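Local coordinates for uncharacterized protein (Bacillus thuringiensis serovar kurstaki, PDB 4XE7) that is a bacterial actin-like protein of the ParM type, which probably binds nucleotide and assembles into cytoskeletal filaments that separate plasmid DNA copies, at residues A[313-316]-A[320-323]; A[116-121]-A[165-170]; A[136-141]-A[187-192]; A[266-271]-A[302-307]; A[36-41]-A[130-135]. All blocks are in the same frame, centred on the assembly; numbering follows the deposited sequence.

Contact 1: residues A[313-316]-A[320-323]; sequences EKMI and TYKP
Lys314 slants across the ring of Tyr321 where the chain leaves helix 300-317 and doubles back past its last turns. Its CB approaches the ring obliquely, 3.5 Å from CE2 of Tyr321, and the chain then runs out extended toward the phenol oxygen, with CD of Lys314 3.6 Å from CZ of Tyr321. The aliphatic part thus touches the ring first at CD2 and CE2, then at its hydroxyl end. There the polar groups meet more loosely: NZ of Lys314 makes only a weak bond, 3.4 Å, to OH of Tyr321. A water bridges the same two groups, accepting from NZ of Lys314 at 3.0 Å and donating to OH of Tyr321 at 3.1 Å. Glu311, one turn earlier on the same helix, takes both groups as well, through a salt bridge to the ammonium and a hydrogen bond to the phenol. Next along the helix, Met315 touches Tyr321 with its CG, 4.1 Å from CD2, and goes on to Pro323, where its SD reaches CG at 3.8 Å. A bend at the last torsion (chi3 80°) brings CE of Met315 to CD of the same proline, again 3.8 Å. Met315 also touches Tyr378 and Ala379 of helix 378-381, so its buried side chain lies between that short helix and the loop leading to strand 326-329, touching both.

Contact 2: residues A[116-121]-A[165-170]; sequences DKFSQK and EQILEM
Phe118 meets Ile167 and Met170 in an apolar loop-to-helix contact, which joins the segment leading into helix 123-140 to the short helix 164-171. The two helix residues are three apart and so project from one side of the helix. CD1 of Ile167 comes to CD1 of Phe118 at 3.8 Å, the two side chains roughly perpendicular. Met170 reaches farther. Its CG stands opposite its own backbone N (chi1 -176°), which carries the thioether out to the loop, and SD of Met170 then lies 4.7 Å from the centroid of the Phe118 ring, displaced 44° from the ring normal. The terminal methyl goes past the ring to the main chain, with CE of Met170 3.6 Å from O of Phe118 and 3.9 Å from its CB. Phe118 sits at the third position of a type I beta turn running from Asp116 to Ser119, and CB of Lys117 lies over one face of its ring, toward the rim. Leu127 and His126 of helix 123-140 and Thr17 of strand 13-17 touch the same phenylalanine. With its sulfur set obliquely to the ring, Met170 makes a Met-aromatic contact with Phe118, joining the loop before helix 123-140 to helix 164-171.

Contact 3: residues A[136-141]-A[187-192]; sequences VAAARI and KKIKIT
Ala138 CB presses against the branched side chain of Ile189, 3.9 Å from CG2 and 4.2 Å from CG1. One residue on, Ala139 adds a looser touch, its CB 4.5 Å from CD1 of the same isoleucine. Ile189 thus spreads over two successive alanines: CG2 stands anti to its backbone N and meets Ala138, while CG1 lies beside that N (chi1 -79°) and carries CD1 across to Ala139. The small alanine methyls are consistent with the close approach, the CA atoms of Ala138 and Ile189 being 7.3 Å apart. This is a helix laid on one face of a mixed beta-sheet, the last turns of helix 123-140 over the start of strand 188-200, as in the layered domains of actin-like proteins. The strand is itself held from both flanks. Ile189 and Ile191 have backbone hydrogen bonds with strand 173-179, to Val177 and His175, and Lys190 bonds to Val146 of strand 145-154. Phe179 also touches Ile189, and Val146 touches Ala138, so neighbouring strands extend the apolar layer beneath the helix. Farther out, at the helix end, Arg140 is tied by salt bridges to Glu34, Asp67 and Asp69.

Contact 4: residues A[266-271]-A[302-307]; sequences KYIDEI and DFIQRL
The ring of Phe303 is met obliquely by two isoleucines, neither of them squarely over a face nor in line with an edge. Ile268 takes the CD2 side, with its CG2 3.8 Å from CD2 and its CG1 4.0 Å from CE2 of Phe303. Ile271, one turn later, takes the far end of the ring: its CG2 is 3.7 Å from CZ and 3.8 Å from CE1 of Phe303. In both isoleucines the CG2 methyl stands anti to the backbone N and meets the ring; Ile268 adds its CG1. Phe303 itself has CG on the far side from its own N (chi1 161°), which swings the ring out from helix 300-317 toward its partner. Beside it, Ile304 adds a methyl-to-methyl touch, CD1 of Ile268 lying 3.8 Å from CD1 of Ile304. No hydrogen bond joins the two segments here; a salt bridge from Asp269 to Arg300 links the two helices nearby. Phe376 of helix 372-376 packs on Ile268 and Ile271, and Ile339 and Val340 of helix 337-362 also touch Ile271. The short helix axes stay 11.7 Å apart and cross at 72°, a steep helix-on-helix crossing in the helical layer of the C-terminal half of an actin-like fold.

Contact 5: residues A[36-41]-A[130-135]; sequences FAIPTV and LFTSMA
Ile38 and Phe36, alternate residues on strand 33-45, press onto Ser133 and Thr132 in the layer where helix 123-140 lies against the large sheet. CD1 of Ile38 comes within 3.7 Å of CA of Ser133, and touches CB of that serine at 3.9 Å. The same methyl also meets CG2 of Thr132, again at 3.9 Å. The isoleucine reaches this far because its CG1 to CD1 arm is stretched out (chi2 -177°). Phe36 meets the same serine with an edge of its ring: CZ of Phe36 lies 3.4 Å from O of Ser133, and the oxygen sits near the ring plane, so the partly positive rim of the ring faces the carbonyl. CE2 of Phe36 also comes to 4.1 Å from CB of Ser133. The strand and helix segments run roughly against each other, at 145° between their directions and 9.1 Å between axes, consistent with a helix lying on one face of the large sheet. The hydroxyls here turn back into the helix. OG of Ser133 is held between its own backbone N and carbonyl carbon (chi1 77°) and donates to O of Leu130 at 2.7 Å; that oxygen also accepts from N of Met134, so two donors share it. Thr132 likewise hands its OG1 to O of Ile128, leaving its methyl for Ile38. Around this pair, Leu73 of strand 73-79 touches both Ile38 and Thr132, while Ile24 and Phe26 of strand 21-27 also touch Phe36.

In the fold
From the N terminus, contact 5 is the first to open, and it closes when helix 123-140 returns over strand 33-45. Contact 2 opens before that, at 116-121, and closes at 165-170, so the two loops cross. Contact 3 opens just after contact 5 closes, farther along the same helix; it crosses contact 2 and touches contact 5, where Val136 and Arg140 pack on Phe36. Together these three tie helix 123-140 to the eight-stranded sheet, and the loop before it to helix 164-171. Contact 4 closes a loop from helix 265-279 to helix 300-317; contact 1 follows at the end of that helix, folding the next loop back on it. Both lie across the chain's centre from contacts 5 and 2. None nests within another.

Contact 1: residues A[313-316]-A[320-323]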
# COMPACT_ATOMS: atom_id res chain seq x y z
N GLU A 313 -10.46 4.30 -14.12
CA GLU A 313 -11.19 5.13 -13.15
C GLU A 313 -12.54 5.51 -13.70
O GLU A 313 -13.55 5.46 -12.99
CB GLU A 313 -10.39 6.39 -12.81
CG GLU A 313 -9.20 6.18 -11.90
CD GLU A 313 -8.50 7.48 -11.55
OE1 GLU A 313 -9.09 8.56 -11.81
OE2 GLU A 313 -7.37 7.43 -11.02
N LYS A 314 -12.56 5.91 -14.97
CA LYS A 314 -13.80 6.27 -15.65
C LYS A 314 -14.72 5.08 -15.77
O LYS A 314 -15.93 5.22 -15.65
CB LYS A 314 -13.51 6.82 -17.05
CG LYS A 314 -12.61 8.04 -17.09
CD LYS A 314 -12.48 8.47 -18.54
CE LYS A 314 -11.40 9.48 -18.75
NZ LYS A 314 -11.21 9.68 -20.22
N MET A 315 -14.15 3.90 -16.02
CA MET A 315 -14.94 2.68 -16.11
C MET A 315 -15.57 2.37 -14.74
O MET A 315 -16.73 2.01 -14.66
CB MET A 315 -14.09 1.48 -16.58
CG MET A 315 -13.44 1.61 -17.96
SD MET A 315 -12.76 0.04 -18.60
CE MET A 315 -14.23 -0.74 -19.21
N ILE A 316 -14.78 2.51 -13.68
CA ILE A 316 -15.27 2.22 -12.33
C ILE A 316 -16.40 3.18 -11.92
O ILE A 316 -17.33 2.79 -11.22
CB ILE A 316 -14.12 2.28 -11.32
CG1 ILE A 316 -13.15 1.13 -11.58
CG2 ILE A 316 -14.64 2.23 -9.88
CD1 ILE A 316 -11.88 1.14 -10.71
N THR A 320 -21.30 2.09 -18.12
CA THR A 320 -21.60 2.20 -19.55
C THR A 320 -20.47 2.86 -20.31
O THR A 320 -20.50 2.91 -21.54
CB THR A 320 -22.89 2.99 -19.81
OG1 THR A 320 -22.71 4.36 -19.41
CG2 THR A 320 -24.06 2.37 -19.05
N TYR A 321 -19.47 3.38 -19.60
CA TYR A 321 -18.39 4.09 -20.26
C TYR A 321 -17.55 3.14 -21.13
O TYR A 321 -17.20 2.05 -20.71
CB TYR A 321 -17.51 4.82 -19.24
CG TYR A 321 -16.31 5.46 -19.89
CD1 TYR A 321 -16.46 6.56 -20.75
CD2 TYR A 321 -15.04 4.96 -19.68
CE1 TYR A 321 -15.37 7.14 -21.36
CE2 TYR A 321 -13.94 5.54 -20.28
CZ TYR A 321 -14.10 6.63 -21.12
OH TYR A 321 -12.99 7.18 -21.72
N LYS A 322 -17.30 3.55 -22.37
CA LYS A 322 -16.49 2.76 -23.28
C LYS A 322 -15.11 3.39 -23.37
O LYS A 322 -14.98 4.53 -23.82
CB LYS A 322 -17.13 2.69 -24.67
CG LYS A 322 -18.52 2.05 -24.70
CD LYS A 322 -18.47 0.60 -24.24
CE LYS A 322 -19.73 -0.15 -24.64
NZ LYS A 322 -20.94 0.39 -23.96
N PRO A 323 -14.07 2.64 -22.95
CA PRO A 323 -12.74 3.24 -22.84
C PRO A 323 -12.02 3.47 -24.17
O PRO A 323 -12.25 2.76 -25.14
CB PRO A 323 -11.98 2.22 -21.99
CG PRO A 323 -12.62 0.92 -22.30
CD PRO A 323 -14.09 1.24 -22.48
O HOH W 1 -13.54 10.19 -21.99

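Contact 2: residues A[116-121]-A[165-170]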
# COMPACT_ATOMS: atom_id res chain seq x y z
N ASP A 116 11.98 -12.74 12.10
CA ASP A 116 11.15 -12.13 13.13
C ASP A 116 11.33 -10.61 13.15
O ASP A 116 12.43 -10.12 13.40
CB ASP A 116 11.50 -12.71 14.50
CG ASP A 116 10.54 -12.29 15.58
OD1 ASP A 116 9.38 -11.99 15.25
OD2 ASP A 116 10.95 -12.27 16.76
N LYS A 117 10.26 -9.86 12.88
CA LYS A 117 10.35 -8.40 12.74
C LYS A 117 10.87 -7.70 13.99
O LYS A 117 11.65 -6.75 13.90
CB LYS A 117 8.98 -7.82 12.39
CG LYS A 117 8.61 -7.93 10.93
CD LYS A 117 7.27 -7.27 10.69
CE LYS A 117 6.94 -7.24 9.21
NZ LYS A 117 6.98 -8.61 8.63
N PHE A 118 10.45 -8.16 15.16
CA PHE A 118 10.72 -7.38 16.35
C PHE A 118 11.67 -8.05 17.36
O PHE A 118 11.65 -7.73 18.55
CB PHE A 118 9.39 -7.00 17.01
CG PHE A 118 8.54 -6.11 16.15
CD1 PHE A 118 7.37 -6.58 15.57
CD2 PHE A 118 8.93 -4.81 15.88
CE1 PHE A 118 6.60 -5.75 14.76
CE2 PHE A 118 8.17 -3.98 15.08
CZ PHE A 118 7.00 -4.45 14.51
N SER A 119 12.53 -8.93 16.85
CA SER A 119 13.66 -9.44 17.62
C SER A 119 14.62 -8.29 17.91
O SER A 119 14.52 -7.23 17.29
CB SER A 119 14.38 -10.55 16.86
OG SER A 119 15.07 -10.03 15.74
N GLN A 120 15.55 -8.49 18.84
CA GLN A 120 16.47 -7.42 19.20
C GLN A 120 17.37 -7.00 18.03
O GLN A 120 17.75 -5.83 17.93
CB GLN A 120 17.31 -7.82 20.41
CG GLN A 120 16.49 -7.89 21.69
CD GLN A 120 17.03 -6.98 22.79
OE1 GLN A 120 16.41 -5.96 23.11
NE2 GLN A 120 18.16 -7.36 23.37
N LYS A 121 17.68 -7.93 17.14
CA LYS A 121 18.53 -7.61 15.99
C LYS A 121 17.74 -6.91 14.87
O LYS A 121 18.30 -6.12 14.12
CB LYS A 121 19.21 -8.87 15.45
CG LYS A 121 18.35 -9.73 14.54
CD LYS A 121 19.15 -10.39 13.41
CE LYS A 121 18.27 -11.31 12.56
NZ LYS A 121 17.37 -12.18 13.38
N GLU A 165 0.03 -8.50 23.52
CA GLU A 165 0.28 -7.54 24.58
C GLU A 165 1.77 -7.23 24.69
O GLU A 165 2.15 -6.20 25.23
CB GLU A 165 -0.29 -8.06 25.90
CG GLU A 165 -1.77 -8.45 25.74
CD GLU A 165 -2.16 -9.72 26.49
OE1 GLU A 165 -2.17 -9.70 27.74
OE2 GLU A 165 -2.44 -10.74 25.82
N GLN A 166 2.60 -8.12 24.14
CA GLN A 166 4.04 -7.91 24.06
C GLN A 166 4.42 -6.89 22.99
O GLN A 166 5.30 -6.06 23.19
CB GLN A 166 4.77 -9.22 23.78
CG GLN A 166 4.78 -10.18 24.97
CD GLN A 166 3.48 -10.95 25.13
OE1 GLN A 166 2.40 -10.36 25.26
NE2 GLN A 166 3.58 -12.27 25.11
N ILE A 167 3.75 -6.96 21.84
CA ILE A 167 3.93 -5.95 20.81
C ILE A 167 3.55 -4.59 21.36
O ILE A 167 4.29 -3.61 21.22
CB ILE A 167 3.08 -6.26 19.56
CG1 ILE A 167 3.56 -7.54 18.88
CG2 ILE A 167 3.10 -5.07 18.59
CD1 ILE A 167 5.01 -7.52 18.45
N LEU A 168 2.39 -4.53 21.99
CA LEU A 168 1.89 -3.28 22.51
C LEU A 168 2.79 -2.71 23.62
O LEU A 168 2.96 -1.50 23.70
CB LEU A 168 0.46 -3.45 23.03
CG LEU A 168 -0.64 -3.71 21.98
CD1 LEU A 168 -1.98 -3.92 22.65
CD2 LEU A 168 -0.74 -2.56 20.96
N GLU A 169 3.36 -3.60 24.44
CA GLU A 169 4.21 -3.21 25.57
C GLU A 169 5.52 -2.60 25.10
O GLU A 169 6.06 -1.69 25.73
CB GLU A 169 4.49 -4.43 26.46
CG GLU A 169 3.66 -4.49 27.72
CD GLU A 169 3.92 -3.30 28.64
OE1 GLU A 169 5.06 -2.79 28.64
OE2 GLU A 169 2.98 -2.88 29.35
N MET A 170 6.04 -3.15 24.01
CA MET A 170 7.19 -2.59 23.31
C MET A 170 6.91 -1.13 22.92
O MET A 170 7.79 -0.27 23.05
CB MET A 170 7.49 -3.44 22.08
CG MET A 170 8.73 -3.04 21.27
SD MET A 170 8.83 -3.98 19.72
CE MET A 170 10.55 -4.49 19.77

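Contact 3: residues A[136-141]-A[187-192]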
# COMPACT_ATOMS: atom_id res chain seq x y z
N VAL A 136 5.36 11.89 10.35
CA VAL A 136 4.98 12.57 9.11
C VAL A 136 3.48 12.89 9.10
O VAL A 136 3.09 14.00 8.74
CB VAL A 136 5.35 11.73 7.86
CG1 VAL A 136 4.85 12.44 6.57
CG2 VAL A 136 6.86 11.53 7.79
N ALA A 137 2.65 11.94 9.50
CA ALA A 137 1.20 12.20 9.57
C ALA A 137 0.89 13.29 10.58
O ALA A 137 -0.01 14.12 10.37
CB ALA A 137 0.45 10.94 9.93
N ALA A 138 1.61 13.27 11.70
CA ALA A 138 1.36 14.26 12.74
C ALA A 138 1.75 15.65 12.20
O ALA A 138 1.02 16.63 12.39
CB ALA A 138 2.12 13.92 14.01
N ALA A 139 2.88 15.70 11.49
CA ALA A 139 3.31 16.92 10.81
C ALA A 139 2.26 17.39 9.80
O ALA A 139 1.93 18.57 9.77
CB ALA A 139 4.65 16.70 10.12
N ARG A 140 1.73 16.47 8.99
CA ARG A 140 0.73 16.80 7.97
C ARG A 140 -0.53 17.44 8.55
O ARG A 140 -1.15 18.27 7.91
CB ARG A 140 0.33 15.55 7.19
CG ARG A 140 1.40 15.05 6.25
CD ARG A 140 0.88 13.89 5.42
NE ARG A 140 1.90 13.47 4.46
CZ ARG A 140 1.67 12.65 3.46
NH1 ARG A 140 0.45 12.14 3.29
NH2 ARG A 140 2.66 12.32 2.63
N ILE A 141 -0.92 17.03 9.74
CA ILE A 141 -2.14 17.56 10.31
C ILE A 141 -1.83 18.65 11.33
O ILE A 141 -2.69 19.07 12.10
CB ILE A 141 -2.98 16.42 10.92
CG1 ILE A 141 -2.37 15.89 12.21
CG2 ILE A 141 -3.10 15.29 9.91
CD1 ILE A 141 -3.18 14.77 12.83
N LYS A 187 11.18 20.60 13.00
CA LYS A 187 10.03 20.14 13.78
C LYS A 187 10.35 18.91 14.59
O LYS A 187 11.01 17.98 14.11
CB LYS A 187 8.83 19.87 12.87
CG LYS A 187 8.05 21.13 12.49
CD LYS A 187 6.86 20.80 11.61
CE LYS A 187 6.21 22.07 11.08
NZ LYS A 187 5.64 22.89 12.17
N LYS A 188 9.87 18.90 15.83
CA LYS A 188 10.02 17.76 16.72
C LYS A 188 8.65 17.27 17.16
O LYS A 188 7.90 18.00 17.79
CB LYS A 188 10.86 18.16 17.93
CG LYS A 188 11.23 17.03 18.86
CD LYS A 188 12.49 17.37 19.65
CE LYS A 188 12.77 16.33 20.72
NZ LYS A 188 14.01 16.65 21.49
N ILE A 189 8.30 16.03 16.82
CA ILE A 189 6.98 15.53 17.17
C ILE A 189 7.03 14.63 18.40
O ILE A 189 7.82 13.68 18.47
CB ILE A 189 6.32 14.77 15.97
CG1 ILE A 189 5.74 15.76 14.96
CG2 ILE A 189 5.14 13.96 16.45
CD1 ILE A 189 6.72 16.48 14.10
N LYS A 190 6.21 14.94 19.39
CA LYS A 190 6.14 14.14 20.59
C LYS A 190 4.98 13.15 20.53
O LYS A 190 3.81 13.55 20.45
CB LYS A 190 6.01 15.05 21.81
CG LYS A 190 5.92 14.33 23.13
CD LYS A 190 5.98 15.33 24.28
CE LYS A 190 5.41 14.75 25.56
NZ LYS A 190 5.56 15.71 26.69
N ILE A 191 5.31 11.87 20.57
CA ILE A 191 4.32 10.80 20.39
C ILE A 191 4.12 10.05 21.69
O ILE A 191 5.07 9.51 22.25
CB ILE A 191 4.76 9.80 19.29
CG1 ILE A 191 4.82 10.48 17.93
CG2 ILE A 191 3.87 8.54 19.29
CD1 ILE A 191 5.67 9.73 16.89
N THR A 192 2.89 10.01 22.16
CA THR A 192 2.58 9.23 23.33
C THR A 192 1.62 8.11 22.98
O THR A 192 0.54 8.34 22.44
CB THR A 192 1.99 10.10 24.44
OG1 THR A 192 2.86 11.21 24.68
CG2 THR A 192 1.83 9.29 25.73

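Contact 4: residues A[266-271]-A[302-307]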
# COMPACT_ATOMS: atom_id res chain seq x y z
N LYS A 266 3.50 -10.42 -17.65
CA LYS A 266 3.63 -10.95 -19.01
C LYS A 266 2.56 -10.40 -19.97
O LYS A 266 2.82 -10.29 -21.16
CB LYS A 266 3.57 -12.47 -18.98
CG LYS A 266 4.38 -13.05 -17.83
CD LYS A 266 5.12 -14.32 -18.23
CE LYS A 266 6.13 -14.70 -17.17
NZ LYS A 266 6.80 -15.99 -17.49
N TYR A 267 1.38 -10.04 -19.45
CA TYR A 267 0.29 -9.52 -20.30
C TYR A 267 0.59 -8.10 -20.74
O TYR A 267 0.35 -7.72 -21.89
CB TYR A 267 -1.07 -9.59 -19.57
CG TYR A 267 -1.46 -11.01 -19.22
CD1 TYR A 267 -2.29 -11.75 -20.06
CD2 TYR A 267 -0.96 -11.63 -18.06
CE1 TYR A 267 -2.62 -13.08 -19.74
CE2 TYR A 267 -1.27 -12.93 -17.74
CZ TYR A 267 -2.12 -13.66 -18.58
OH TYR A 267 -2.43 -14.96 -18.26
N ILE A 268 1.12 -7.33 -19.80
CA ILE A 268 1.53 -5.96 -20.08
C ILE A 268 2.71 -5.93 -21.06
O ILE A 268 2.73 -5.11 -21.99
CB ILE A 268 1.86 -5.23 -18.75
CG1 ILE A 268 0.55 -4.97 -17.99
CG2 ILE A 268 2.68 -3.94 -19.02
CD1 ILE A 268 0.70 -4.66 -16.48
N ASP A 269 3.66 -6.85 -20.88
CA ASP A 269 4.82 -6.88 -21.77
C ASP A 269 4.37 -7.11 -23.20
O ASP A 269 4.87 -6.45 -24.13
CB ASP A 269 5.82 -7.96 -21.37
CG ASP A 269 6.46 -7.66 -20.02
OD1 ASP A 269 6.41 -6.49 -19.60
OD2 ASP A 269 7.02 -8.59 -19.40
N GLU A 270 3.41 -8.01 -23.37
CA GLU A 270 2.90 -8.33 -24.70
C GLU A 270 2.19 -7.13 -25.30
O GLU A 270 2.36 -6.83 -26.50
CB GLU A 270 1.97 -9.53 -24.65
CG GLU A 270 1.49 -9.99 -26.01
CD GLU A 270 0.76 -11.32 -25.94
OE1 GLU A 270 0.33 -11.71 -24.84
OE2 GLU A 270 0.63 -11.97 -27.00
N ILE A 271 1.39 -6.45 -24.48
CA ILE A 271 0.74 -5.21 -24.91
C ILE A 271 1.77 -4.16 -25.35
O ILE A 271 1.64 -3.54 -26.41
CB ILE A 271 -0.16 -4.62 -23.79
CG1 ILE A 271 -1.45 -5.43 -23.67
CG2 ILE A 271 -0.51 -3.15 -24.07
CD1 ILE A 271 -2.15 -5.23 -22.35
N ASP A 302 4.92 2.85 -15.61
CA ASP A 302 4.66 4.00 -16.47
C ASP A 302 3.40 3.80 -17.36
O ASP A 302 2.51 4.66 -17.45
CB ASP A 302 5.90 4.23 -17.33
CG ASP A 302 5.92 5.57 -17.99
OD1 ASP A 302 5.50 6.54 -17.33
OD2 ASP A 302 6.36 5.65 -19.17
N PHE A 303 3.34 2.65 -18.01
CA PHE A 303 2.17 2.29 -18.80
C PHE A 303 0.89 2.19 -17.93
O PHE A 303 -0.16 2.70 -18.33
CB PHE A 303 2.48 0.97 -19.54
CG PHE A 303 1.27 0.24 -20.03
CD1 PHE A 303 0.75 0.50 -21.29
CD2 PHE A 303 0.67 -0.74 -19.25
CE1 PHE A 303 -0.37 -0.20 -21.75
CE2 PHE A 303 -0.45 -1.45 -19.70
CZ PHE A 303 -0.97 -1.16 -20.95
N ILE A 304 0.98 1.57 -16.75
CA ILE A 304 -0.18 1.53 -15.86
C ILE A 304 -0.62 2.94 -15.44
O ILE A 304 -1.80 3.30 -15.58
CB ILE A 304 0.08 0.67 -14.60
CG1 ILE A 304 0.26 -0.81 -14.96
CG2 ILE A 304 -1.07 0.80 -13.59
CD1 ILE A 304 -1.03 -1.48 -15.35
N GLN A 305 0.31 3.74 -14.94
CA GLN A 305 -0.06 5.05 -14.38
C GLN A 305 -0.54 6.04 -15.45
O GLN A 305 -1.52 6.74 -15.22
CB GLN A 305 1.12 5.67 -13.61
CG GLN A 305 1.56 4.87 -12.38
CD GLN A 305 0.41 4.50 -11.45
OE1 GLN A 305 0.20 3.32 -11.14
NE2 GLN A 305 -0.34 5.50 -11.01
N ARG A 306 0.14 6.10 -16.59
CA ARG A 306 -0.19 7.11 -17.61
C ARG A 306 -1.33 6.71 -18.55
O ARG A 306 -2.21 7.53 -18.85
CB ARG A 306 1.05 7.46 -18.45
CG ARG A 306 1.93 8.52 -17.84
CD ARG A 306 3.33 8.44 -18.40
NE ARG A 306 3.35 8.77 -19.81
CZ ARG A 306 4.05 8.11 -20.72
NH1 ARG A 306 4.80 7.07 -20.37
NH2 ARG A 306 4.01 8.49 -21.98
N LEU A 307 -1.30 5.48 -19.04
CA LEU A 307 -2.29 5.04 -20.02
C LEU A 307 -3.51 4.37 -19.40
O LEU A 307 -4.65 4.77 -19.69
CB LEU A 307 -1.65 4.07 -21.03
CG LEU A 307 -2.57 3.64 -22.19
CD1 LEU A 307 -3.00 4.85 -23.02
CD2 LEU A 307 -1.89 2.62 -23.10

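Contact 5: residues A[36-41]-A[130-135]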
# COMPACT_ATOMS: atom_id res chain seq x y z
N PHE A 36 0.04 6.70 3.08
CA PHE A 36 1.31 6.63 2.36
C PHE A 36 2.13 5.44 2.86
O PHE A 36 1.78 4.79 3.86
CB PHE A 36 2.10 7.93 2.49
CG PHE A 36 2.45 8.31 3.91
CD1 PHE A 36 1.62 9.16 4.64
CD2 PHE A 36 3.61 7.83 4.51
CE1 PHE A 36 1.94 9.51 5.94
CE2 PHE A 36 3.95 8.20 5.81
CZ PHE A 36 3.10 9.03 6.53
N ALA A 37 3.21 5.15 2.15
CA ALA A 37 4.09 4.04 2.46
C ALA A 37 5.53 4.54 2.58
O ALA A 37 5.99 5.35 1.78
CB ALA A 37 4.01 2.99 1.39
N ILE A 38 6.23 4.04 3.59
CA ILE A 38 7.65 4.32 3.72
C ILE A 38 8.40 3.01 3.56
O ILE A 38 8.19 2.07 4.32
CB ILE A 38 7.99 4.96 5.08
CG1 ILE A 38 7.22 6.28 5.24
CG2 ILE A 38 9.49 5.23 5.19
CD1 ILE A 38 7.53 7.06 6.54
N PRO A 39 9.29 2.92 2.54
CA PRO A 39 10.01 1.66 2.38
C PRO A 39 10.86 1.33 3.62
O PRO A 39 11.43 2.22 4.28
CB PRO A 39 10.89 1.90 1.14
CG PRO A 39 10.31 3.12 0.47
CD PRO A 39 9.69 3.94 1.55
N THR A 40 10.92 0.05 3.93
CA THR A 40 11.57 -0.42 5.14
C THR A 40 13.08 -0.48 4.92
O THR A 40 13.68 -1.56 4.77
CB THR A 40 10.98 -1.76 5.56
OG1 THR A 40 9.56 -1.62 5.58
CG2 THR A 40 11.49 -2.17 6.94
N VAL A 41 13.67 0.70 4.88
CA VAL A 41 15.08 0.87 4.61
C VAL A 41 15.60 1.98 5.49
O VAL A 41 15.06 3.09 5.49
CB VAL A 41 15.34 1.25 3.15
CG1 VAL A 41 16.84 1.40 2.92
CG2 VAL A 41 14.76 0.23 2.19
N LEU A 130 8.21 2.94 11.28
CA LEU A 130 6.89 3.08 11.90
C LEU A 130 6.76 4.43 12.61
O LEU A 130 5.81 5.17 12.37
CB LEU A 130 6.63 1.92 12.89
CG LEU A 130 5.52 2.12 13.93
CD1 LEU A 130 4.12 1.95 13.29
CD2 LEU A 130 5.68 1.18 15.10
N PHE A 131 7.72 4.75 13.48
CA PHE A 131 7.66 6.02 14.22
C PHE A 131 7.75 7.20 13.27
O PHE A 131 7.09 8.22 13.47
CB PHE A 131 8.78 6.11 15.26
CG PHE A 131 8.59 5.19 16.43
CD1 PHE A 131 7.32 4.91 16.90
CD2 PHE A 131 9.68 4.61 17.06
CE1 PHE A 131 7.14 4.06 17.99
CE2 PHE A 131 9.50 3.76 18.15
CZ PHE A 131 8.24 3.49 18.61
N THR A 132 8.56 7.04 12.24
CA THR A 132 8.70 8.09 11.24
C THR A 132 7.37 8.32 10.52
O THR A 132 7.00 9.47 10.25
CB THR A 132 9.81 7.75 10.22
OG1 THR A 132 11.06 7.67 10.91
CG2 THR A 132 9.90 8.82 9.14
N SER A 133 6.65 7.23 10.22
CA SER A 133 5.37 7.37 9.52
C SER A 133 4.38 8.13 10.41
O SER A 133 3.65 9.02 9.93
CB SER A 133 4.81 6.00 9.11
OG SER A 133 4.23 5.31 10.21
N MET A 134 4.36 7.80 11.70
CA MET A 134 3.55 8.53 12.68
C MET A 134 3.89 10.02 12.71
O MET A 134 3.00 10.87 12.80
CB MET A 134 3.75 7.97 14.09
CG MET A 134 3.17 6.60 14.36
SD MET A 134 3.58 6.05 16.03
CE MET A 134 2.70 4.47 16.01
N ALA A 135 5.18 10.33 12.67
CA ALA A 135 5.65 11.72 12.75
C ALA A 135 5.27 12.51 11.52
O ALA A 135 4.93 13.69 11.62
CB ALA A 135 7.18 11.77 12.94